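Local structure of F1 capsule-anchoring protein (3FCG) at residues Glu30-Asp34 with Glu61-Ile65. The protein is the outer membrane usher of Yersinia pestis, whose middle domain, resembling a Caf1 subunit, is crucial for secretion of Caf1 capsular fibres. Residues are numbered along the deposited sequence.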
loop_
_atom_site.group_PDB
_atom_site.type_symbol
_atom_site.label_atom_id
_atom_site.label_comp_id
_atom_site.label_asym_id
_atom_site.label_seq_id
_atom_site.Cartn_x
_atom_site.Cartn_y
_atom_site.Cartn_z
ATOM N N GLU A 30 11.939 -0.158 -14.098
ATOM C CA GLU A 30 10.814 -0.165 -15.022
ATOM C C GLU A 30 10.110 -1.520 -14.987
ATOM O O GLU A 30 10.765 -2.566 -14.969
ATOM C CB GLU A 30 11.304 0.144 -16.437
ATOM C CG GLU A 30 10.202 0.312 -17.476
ATOM C CD GLU A 30 10.743 0.575 -18.869
ATOM O OE1 GLU A 30 11.955 0.372 -19.094
ATOM O OE2 GLU A 30 9.954 0.987 -19.745
ATOM N N VAL A 31 8.779 -1.492 -14.974
ATOM C CA VAL A 31 7.977 -2.713 -14.999
ATOM C C VAL A 31 7.134 -2.760 -16.272
ATOM O O VAL A 31 6.294 -1.890 -16.509
ATOM C CB VAL A 31 7.089 -2.858 -13.732
ATOM C CG1 VAL A 31 6.196 -4.085 -13.828
ATOM C CG2 VAL A 31 7.947 -2.937 -12.474
ATOM N N LEU A 32 7.384 -3.778 -17.091
ATOM C CA LEU A 32 6.665 -3.981 -18.344
ATOM C C LEU A 32 5.696 -5.149 -18.223
ATOM O O LEU A 32 5.961 -6.109 -17.498
ATOM C CB LEU A 32 7.646 -4.265 -19.484
ATOM C CG LEU A 32 8.650 -3.200 -19.916
ATOM C CD1 LEU A 32 9.812 -3.871 -20.608
ATOM C CD2 LEU A 32 8.008 -2.178 -20.834
ATOM N N ARG A 33 4.580 -5.067 -18.941
ATOM C CA ARG A 33 3.603 -6.153 -18.955
ATOM C C ARG A 33 3.700 -6.933 -20.268
ATOM O O ARG A 33 4.483 -7.883 -20.373
ATOM C CB ARG A 33 2.190 -5.612 -18.728
ATOM C CG ARG A 33 1.243 -6.609 -18.084
ATOM C CD ARG A 33 -0.159 -6.037 -18.027
ATOM N NE ARG A 33 -0.978 -6.686 -17.008
ATOM C CZ ARG A 33 -2.142 -6.216 -16.568
ATOM N NH1 ARG A 33 -2.636 -5.078 -17.049
ATOM N NH2 ARG A 33 -2.812 -6.878 -15.632
ATOM N N ASP A 34 2.909 -6.529 -21.260
ATOM C CA ASP A 34 2.997 -7.090 -22.602
ATOM C C ASP A 34 3.595 -6.036 -23.528
ATOM O O ASP A 34 2.936 -5.553 -24.455
ATOM C CB ASP A 34 1.617 -7.544 -23.093
ATOM C CG ASP A 34 1.078 -8.731 -22.309
ATOM O OD1 ASP A 34 1.691 -9.822 -22.375
ATOM O OD2 ASP A 34 0.038 -8.573 -21.630
ATOM N N GLU A 61 2.950 -12.794 -16.628
ATOM C CA GLU A 61 4.359 -12.423 -16.495
ATOM C C GLU A 61 4.608 -10.923 -16.614
ATOM O O GLU A 61 3.992 -10.238 -17.434
ATOM C CB GLU A 61 5.203 -13.153 -17.541
ATOM C CG GLU A 61 5.540 -14.589 -17.180
ATOM C CD GLU A 61 6.183 -15.342 -18.326
ATOM O OE1 GLU A 61 6.586 -14.695 -19.321
ATOM O OE2 GLU A 61 6.285 -16.585 -18.228
ATOM N N LEU A 62 5.525 -10.430 -15.788
ATOM C CA LEU A 62 6.023 -9.065 -15.896
ATOM C C LEU A 62 7.472 -9.084 -16.377
ATOM O O LEU A 62 8.152 -10.111 -16.289
ATOM C CB LEU A 62 5.932 -8.341 -14.547
ATOM C CG LEU A 62 4.568 -8.114 -13.885
ATOM C CD1 LEU A 62 4.764 -7.646 -12.451
ATOM C CD2 LEU A 62 3.708 -7.121 -14.660
ATOM N N LYS A 63 7.932 -7.949 -16.896
ATOM C CA LYS A 63 9.338 -7.764 -17.239
ATOM C C LYS A 63 9.889 -6.599 -16.427
ATOM O O LYS A 63 9.349 -5.493 -16.469
ATOM C CB LYS A 63 9.512 -7.507 -18.740
ATOM C CG LYS A 63 8.950 -8.595 -19.652
ATOM C CD LYS A 63 9.882 -9.792 -19.745
ATOM C CE LYS A 63 9.380 -10.803 -20.764
ATOM N NZ LYS A 63 10.350 -11.919 -20.947
ATOM N N VAL A 64 10.954 -6.855 -15.675
ATOM C CA VAL A 64 11.540 -5.839 -14.804
ATOM C C VAL A 64 12.958 -5.494 -15.252
ATOM O O VAL A 64 13.855 -6.339 -15.214
ATOM C CB VAL A 64 11.525 -6.279 -13.313
ATOM C CG1 VAL A 64 12.192 -5.233 -12.433
ATOM C CG2 VAL A 64 10.100 -6.523 -12.840
ATOM N N ILE A 65 13.144 -4.251 -15.689
ATOM C CA ILE A 65 14.461 -3.755 -16.081
ATOM C C ILE A 65 14.971 -2.791 -15.025
ATOM O O ILE A 65 14.290 -1.824 -14.675
ATOM C CB ILE A 65 14.442 -3.019 -17.445
ATOM C CG1 ILE A 65 13.599 -3.780 -18.473
ATOM C CG2 ILE A 65 15.870 -2.801 -17.955
ATOM C CD1 ILE A 65 13.165 -2.933 -19.651
#
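Antiparallel pairing of strands 27-32 and 60-67 forms the centre of a four-stranded sheet in the usher middle domain, a β-sandwich-like fold that resembles a Caf1 subunit. Strand 37-43 flanks the first of these and strand 73-80 the second. At Glu30 the pairing with Ile65 is of the hydrogen-bonded kind: Glu30 N donates to Ile65 O (2.9 Å), and Ile65 N returns the bond to Glu30 O (3.0 Å). The extended Glu30 side chain runs alongside Ile65, OE1 lying 3.6 Å from Ile65 CD1, and its carboxylate is held by a hydrogen bond to His67. Val31 faces Val64 in a non-hydrogen-bonded pair, so its own amide and carbonyl are left to strand 37-43. Its methyls turn to the buried face of the sheet, where Val31 CG2 meets Val64 CG2 at 4.2 Å and Val31 CG1 meets Leu62 CD2 at 4.0 Å; Leu62 also packs on Tyr11 of the second subunit. Leu32 returns to the more exposed face with Glu30, Lys63 and Ile65, and its CD1 touches Ile65 CD1 at 3.6 Å, a diagonal apolar contact between successive hydrogen-bonded pairs. Its own pair, with Lys63, is tight and nearly linear: Leu32 N to Lys63 O measures 2.7 Å, and Lys63 N to Leu32 O 2.8 Å. Past Leu32 the strand ends. The backbone of Arg33, with psi near -92°, bends the chain out of the ladder, and Asp34 makes no contact with residues 61-65, although the Arg33 side chain still grazes Leu62, with Arg33 CG 4.2 Å from Leu62 CD2.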